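Local coordinates for uncharacterized protein (Bacteroides eggerthii DSM 20697, PDB 4ECO) that is of unknown function but folds as a leucine-rich repeat solenoid, a scaffold that commonly serves protein binding, at residues L33-I38 and T84-E89; F211-S216 and E221-A226. All coordinates share one frame; numbering follows the deposited sequence.

Contact 1. Residues L33-I38 and T84-E89; sequences LALKEI and TGLSLE
S87 OG, next in the chain to the L86 that meets L35 and I38 of the helix, is gripped twice within its own turn: it donates to E89 OE1 at 2.9 Å and accepts from E89 N at 3.3 Å, the second bond closing an ST turn. The hydroxyl reaches the anti side of the carboxylate, 20° out of its plane. F124 N also bonds to OE1, and OE2 bonds to L123 N and S114 OG, so the buried carboxylate is held at both oxygens, and these bonds probably stabilise its negative charge. Across the contact the packing is wholly apolar. L86 has CG anti to the backbone N (chi1 162°), and the second torsion (chi2 53°) then points CD2 at the helix; this one methyl lies 4.2 Å from L35 CD2 and 4.5 Å from I38 CD1. L35 and I38 sit about one turn apart and so present neighbouring methyls to it. W60 and L110 also touch L86, while L88 packs on W47. Upstream, a classic beta bulge sets T84 and G85 opposite the single residue S76. L86, on the strand, and L88, just past its end, fit the inward-facing LxL positions of a leucine-rich repeat, here packed against a helix at the N-terminal end of the solenoid.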
loop_
_atom_site.group_PDB
_atom_site.type_symbol
_atom_site.label_atom_id
_atom_site.label_comp_id
_atom_site.label_asym_id
_atom_site.label_seq_id
_atom_site.Cartn_x
_atom_site.Cartn_y
_atom_site.Cartn_z
ATOM N N LEU A 33 -28.713 -30.017 -7.710
ATOM C CA LEU A 33 -28.922 -30.175 -9.146
ATOM C C LEU A 33 -28.427 -28.915 -9.864
ATOM O O LEU A 33 -27.911 -29.015 -10.990
ATOM C CB LEU A 33 -30.386 -30.466 -9.470
ATOM C CG LEU A 33 -30.993 -31.673 -8.770
ATOM C CD1 LEU A 33 -32.487 -31.714 -8.960
ATOM C CD2 LEU A 33 -30.356 -32.974 -9.228
ATOM N N ALA A 34 -28.531 -27.737 -9.178
ATOM C CA ALA A 34 -28.013 -26.454 -9.650
ATOM C C ALA A 34 -26.479 -26.490 -9.645
ATOM O O ALA A 34 -25.866 -26.151 -10.667
ATOM C CB ALA A 34 -28.533 -25.311 -8.794
ATOM N N LEU A 35 -25.856 -26.981 -8.540
ATOM C CA LEU A 35 -24.398 -27.127 -8.450
ATOM C C LEU A 35 -23.844 -27.951 -9.599
ATOM O O LEU A 35 -22.889 -27.517 -10.245
ATOM C CB LEU A 35 -23.967 -27.779 -7.128
ATOM C CG LEU A 35 -23.970 -26.907 -5.883
ATOM C CD1 LEU A 35 -23.458 -27.692 -4.701
ATOM C CD2 LEU A 35 -23.138 -25.655 -6.076
ATOM N N LYS A 36 -24.461 -29.119 -9.875
ATOM C CA LYS A 36 -24.045 -30.022 -10.950
ATOM C C LYS A 36 -24.240 -29.341 -12.337
ATOM O O LYS A 36 -23.360 -29.438 -13.203
ATOM C CB LYS A 36 -24.818 -31.349 -10.844
ATOM C CG LYS A 36 -24.667 -32.326 -12.007
ATOM C CD LYS A 36 -23.295 -32.940 -12.209
ATOM C CE LYS A 36 -23.379 -33.833 -13.424
ATOM N NZ LYS A 36 -22.060 -34.397 -13.791
ATOM N N GLU A 37 -25.343 -28.604 -12.506
ATOM C CA GLU A 37 -25.613 -27.917 -13.761
ATOM C C GLU A 37 -24.568 -26.779 -13.984
ATOM O O GLU A 37 -24.089 -26.589 -15.107
ATOM C CB GLU A 37 -27.053 -27.394 -13.772
ATOM C CG GLU A 37 -27.594 -27.188 -15.177
ATOM C CD GLU A 37 -29.103 -27.101 -15.282
ATOM O OE1 GLU A 37 -29.798 -27.943 -14.664
ATOM O OE2 GLU A 37 -29.587 -26.220 -16.034
ATOM N N ILE A 38 -24.177 -26.085 -12.896
ATOM C CA ILE A 38 -23.155 -25.032 -12.910
ATOM C C ILE A 38 -21.805 -25.670 -13.313
ATOM O O ILE A 38 -21.141 -25.167 -14.215
ATOM C CB ILE A 38 -23.106 -24.308 -11.531
ATOM C CG1 ILE A 38 -24.287 -23.325 -11.429
ATOM C CG2 ILE A 38 -21.749 -23.590 -11.291
ATOM C CD1 ILE A 38 -24.684 -22.937 -10.008
ATOM N N THR A 84 -24.556 -22.112 1.095
ATOM C CA THR A 84 -24.460 -20.758 1.637
ATOM C C THR A 84 -23.215 -20.042 1.087
ATOM O O THR A 84 -23.120 -18.816 1.187
ATOM C CB THR A 84 -24.478 -20.763 3.177
ATOM O OG1 THR A 84 -23.293 -21.357 3.712
ATOM C CG2 THR A 84 -25.719 -21.425 3.741
ATOM N N GLY A 85 -22.324 -20.788 0.444
ATOM C CA GLY A 85 -21.108 -20.235 -0.142
ATOM C C GLY A 85 -20.627 -21.045 -1.311
ATOM O O GLY A 85 -20.767 -22.264 -1.327
ATOM N N LEU A 86 -20.093 -20.378 -2.310
ATOM C CA LEU A 86 -19.637 -21.043 -3.528
ATOM C C LEU A 86 -18.468 -20.268 -4.112
ATOM O O LEU A 86 -18.602 -19.082 -4.454
ATOM C CB LEU A 86 -20.813 -21.173 -4.537
ATOM C CG LEU A 86 -20.526 -21.446 -6.018
ATOM C CD1 LEU A 86 -19.648 -22.637 -6.202
ATOM C CD2 LEU A 86 -21.807 -21.693 -6.779
ATOM N N SER A 87 -17.314 -20.947 -4.219
ATOM C CA SER A 87 -16.113 -20.317 -4.764
ATOM C C SER A 87 -15.502 -21.157 -5.880
ATOM O O SER A 87 -15.213 -22.346 -5.695
ATOM C CB SER A 87 -15.083 -20.081 -3.670
ATOM O OG SER A 87 -13.902 -19.520 -4.211
ATOM N N LEU A 88 -15.290 -20.530 -7.039
ATOM C CA LEU A 88 -14.669 -21.210 -8.159
ATOM C C LEU A 88 -13.202 -20.918 -8.209
ATOM O O LEU A 88 -12.530 -21.357 -9.160
ATOM C CB LEU A 88 -15.302 -20.785 -9.477
ATOM C CG LEU A 88 -16.773 -21.028 -9.680
ATOM C CD1 LEU A 88 -17.196 -20.410 -10.972
ATOM C CD2 LEU A 88 -17.125 -22.511 -9.585
ATOM N N GLU A 89 -12.692 -20.156 -7.206
ATOM C CA GLU A 89 -11.288 -19.747 -7.135
ATOM C C GLU A 89 -10.323 -20.916 -7.400
ATOM O O GLU A 89 -10.481 -21.979 -6.792
ATOM C CB GLU A 89 -10.964 -19.147 -5.760
ATOM C CG GLU A 89 -11.403 -17.714 -5.542
ATOM C CD GLU A 89 -11.157 -17.294 -4.111
ATOM O OE1 GLU A 89 -11.631 -18.001 -3.187
ATOM O OE2 GLU A 89 -10.452 -16.278 -3.912
#

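Contact 2. Residues F211-S216 and E221-A226; sequences FYMGNS and ENICEA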
loop_
_atom_site.group_PDB
_atom_site.type_symbol
_atom_site.label_atom_id
_atom_site.label_comp_id
_atom_site.label_asym_id
_atom_site.label_seq_id
_atom_site.Cartn_x
_atom_site.Cartn_y
_atom_site.Cartn_z
ATOM N N PHE A 211 -19.761 -10.629 -3.573
ATOM C CA PHE A 211 -19.746 -11.096 -4.952
ATOM C C PHE A 211 -18.420 -10.697 -5.588
ATOM O O PHE A 211 -18.181 -9.523 -5.839
ATOM C CB PHE A 211 -20.958 -10.563 -5.731
ATOM C CG PHE A 211 -21.153 -11.083 -7.138
ATOM C CD1 PHE A 211 -20.574 -12.281 -7.547
ATOM C CD2 PHE A 211 -21.956 -10.399 -8.042
ATOM C CE1 PHE A 211 -20.746 -12.750 -8.854
ATOM C CE2 PHE A 211 -22.139 -10.880 -9.345
ATOM C CZ PHE A 211 -21.547 -12.064 -9.736
ATOM N N TYR A 212 -17.547 -11.683 -5.823
ATOM C CA TYR A 212 -16.211 -11.495 -6.399
ATOM C C TYR A 212 -16.067 -12.160 -7.747
ATOM O O TYR A 212 -16.580 -13.265 -7.975
ATOM C CB TYR A 212 -15.138 -12.079 -5.459
ATOM C CG TYR A 212 -14.632 -11.157 -4.366
ATOM C CD1 TYR A 212 -15.504 -10.597 -3.438
ATOM C CD2 TYR A 212 -13.267 -10.953 -4.177
ATOM C CE1 TYR A 212 -15.038 -9.769 -2.413
ATOM C CE2 TYR A 212 -12.787 -10.137 -3.152
ATOM C CZ TYR A 212 -13.676 -9.545 -2.273
ATOM O OH TYR A 212 -13.209 -8.749 -1.255
HETATM N N MSE A 213 -15.363 -11.487 -8.639
HETATM C CA MSE A 213 -15.001 -12.036 -9.932
HETATM C C MSE A 213 -13.707 -11.398 -10.361
HETATM O O MSE A 213 -13.408 -10.254 -9.982
HETATM C CB MSE A 213 -16.105 -11.931 -11.006
HETATM C CG MSE A 213 -16.435 -10.535 -11.519
HETATM SE SE MSE A 213 -18.332 -10.512 -12.093
HETATM C CE MSE A 213 -19.026 -9.690 -10.430
ATOM N N GLY A 214 -12.917 -12.172 -11.094
ATOM C CA GLY A 214 -11.643 -11.680 -11.586
ATOM C C GLY A 214 -10.920 -12.616 -12.511
ATOM O O GLY A 214 -11.155 -13.826 -12.491
ATOM N N ASN A 215 -10.039 -12.038 -13.337
ATOM C CA ASN A 215 -9.132 -12.677 -14.304
ATOM C C ASN A 215 -9.938 -13.464 -15.360
ATOM O O ASN A 215 -9.504 -14.511 -15.830
ATOM C CB ASN A 215 -8.116 -13.546 -13.565
ATOM C CG ASN A 215 -7.592 -12.890 -12.307
ATOM O OD1 ASN A 215 -6.864 -11.906 -12.356
ATOM N ND2 ASN A 215 -8.045 -13.346 -11.153
ATOM N N SER A 216 -11.096 -12.894 -15.757
ATOM C CA SER A 216 -12.065 -13.457 -16.698
ATOM C C SER A 216 -12.054 -12.742 -18.024
ATOM O O SER A 216 -11.856 -11.526 -18.058
ATOM C CB SER A 216 -13.477 -13.390 -16.113
ATOM O OG SER A 216 -13.731 -14.411 -15.158
ATOM N N GLU A 221 -21.151 -6.203 -20.906
ATOM C CA GLU A 221 -22.566 -6.463 -21.209
ATOM C C GLU A 221 -22.984 -7.928 -20.928
ATOM O O GLU A 221 -24.179 -8.225 -20.936
ATOM C CB GLU A 221 -22.915 -6.080 -22.672
ATOM C CG GLU A 221 -22.080 -6.733 -23.772
ATOM C CD GLU A 221 -20.762 -6.078 -24.162
ATOM O OE1 GLU A 221 -20.253 -5.225 -23.399
ATOM O OE2 GLU A 221 -20.221 -6.448 -25.231
ATOM N N ASN A 222 -22.021 -8.829 -20.660
ATOM C CA ASN A 222 -22.334 -10.236 -20.403
ATOM C C ASN A 222 -22.200 -10.574 -18.914
ATOM O O ASN A 222 -22.266 -11.749 -18.539
ATOM C CB ASN A 222 -21.467 -11.140 -21.260
ATOM C CG ASN A 222 -21.920 -11.172 -22.701
ATOM O OD1 ASN A 222 -23.056 -10.798 -23.046
ATOM N ND2 ASN A 222 -21.050 -11.659 -23.572
ATOM N N ILE A 223 -22.092 -9.528 -18.061
ATOM C CA ILE A 223 -22.022 -9.681 -16.607
ATOM C C ILE A 223 -23.382 -9.321 -16.029
ATOM O O ILE A 223 -23.649 -8.139 -15.771
ATOM C CB ILE A 223 -20.879 -8.864 -15.927
ATOM C CG1 ILE A 223 -19.504 -9.137 -16.573
ATOM C CG2 ILE A 223 -20.853 -9.128 -14.414
ATOM C CD1 ILE A 223 -18.425 -8.214 -16.130
ATOM N N CYS A 224 -24.253 -10.342 -15.878
ATOM C CA CYS A 224 -25.564 -10.291 -15.234
ATOM C C CYS A 224 -26.549 -9.269 -15.874
ATOM O O CYS A 224 -27.359 -8.642 -15.169
ATOM C CB CYS A 224 -25.397 -10.021 -13.742
ATOM S SG CYS A 224 -24.347 -11.225 -12.900
ATOM N N GLU A 225 -26.544 -9.195 -17.214
ATOM C CA GLU A 225 -27.493 -8.373 -17.969
ATOM C C GLU A 225 -28.656 -9.221 -18.510
ATOM O O GLU A 225 -29.809 -8.771 -18.525
ATOM C CB GLU A 225 -26.813 -7.649 -19.129
ATOM C CG GLU A 225 -26.020 -6.424 -18.720
ATOM C CD GLU A 225 -25.732 -5.459 -19.849
ATOM O OE1 GLU A 225 -26.382 -5.574 -20.917
ATOM O OE2 GLU A 225 -24.876 -4.563 -19.653
ATOM N N ALA A 226 -28.342 -10.449 -18.949
ATOM C CA ALA A 226 -29.297 -11.331 -19.602
ATOM C C ALA A 226 -29.282 -12.751 -19.052
ATOM O O ALA A 226 -28.372 -13.145 -18.312
ATOM C CB ALA A 226 -28.979 -11.377 -21.094
#
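Two first torsions set the strand side of the meeting: F211 carries CG anti to the backbone N (chi1 -174°), while selenomethionine M213 places CG between the backbone N and the carbonyl carbon (chi1 69°) and then bends at SE (chi3 99°). The bend returns methyl CE of M213 over one face of the F211 ring, 3.4 Å above its plane and displaced toward the rim. SE, at the elbow, is turned to the loop and touches I223 CG2 at 3.7 Å, the two side chains running at a slant to each other. The same ring is met at its edge by C224: SG is 4.2 Å from F211 CE2 and 5.4 Å from the ring centroid, near the ring plane rather than over a face. This is a Cys sulfur-aromatic contact. C224 has left-handed backbone angles, and the chain there directs successive residues, I223 and C224, toward the strand, one to each of its inward residues. No hydrogen bond joins the segments. The interior continues through V256 beside M213, F218 beside I223, and V198 and W245 beside C224. F211 and M213 occupy what are probably the LxL positions of a repeat strand, and the loop after it returns hydrophobic side chains against them, the hydrophobic core of a leucine-rich repeat coil.

Contacts 1 and 2 lie in series along the chain, with centres 15 Å apart and nearest atoms about 6 Å apart, so they do not touch. Strand 109-111 runs between their strands, pairing in parallel with 83-87 and with 210-214. Polar groups just past the two strands converge on S114: E89 OE2 bonds its OG, and N215 ND2 bonds its O. F124 is also shared, giving its N to E89 and its ring, edge-to-face, to Y212. The bound sodium ion, at E117 and S192, is about 12 Å from the L86 side chain and about 11 Å from that of M213. N215 packs on S192 and makes a weak hydrogen bond to E117, bringing 211-216 to the edge of that site.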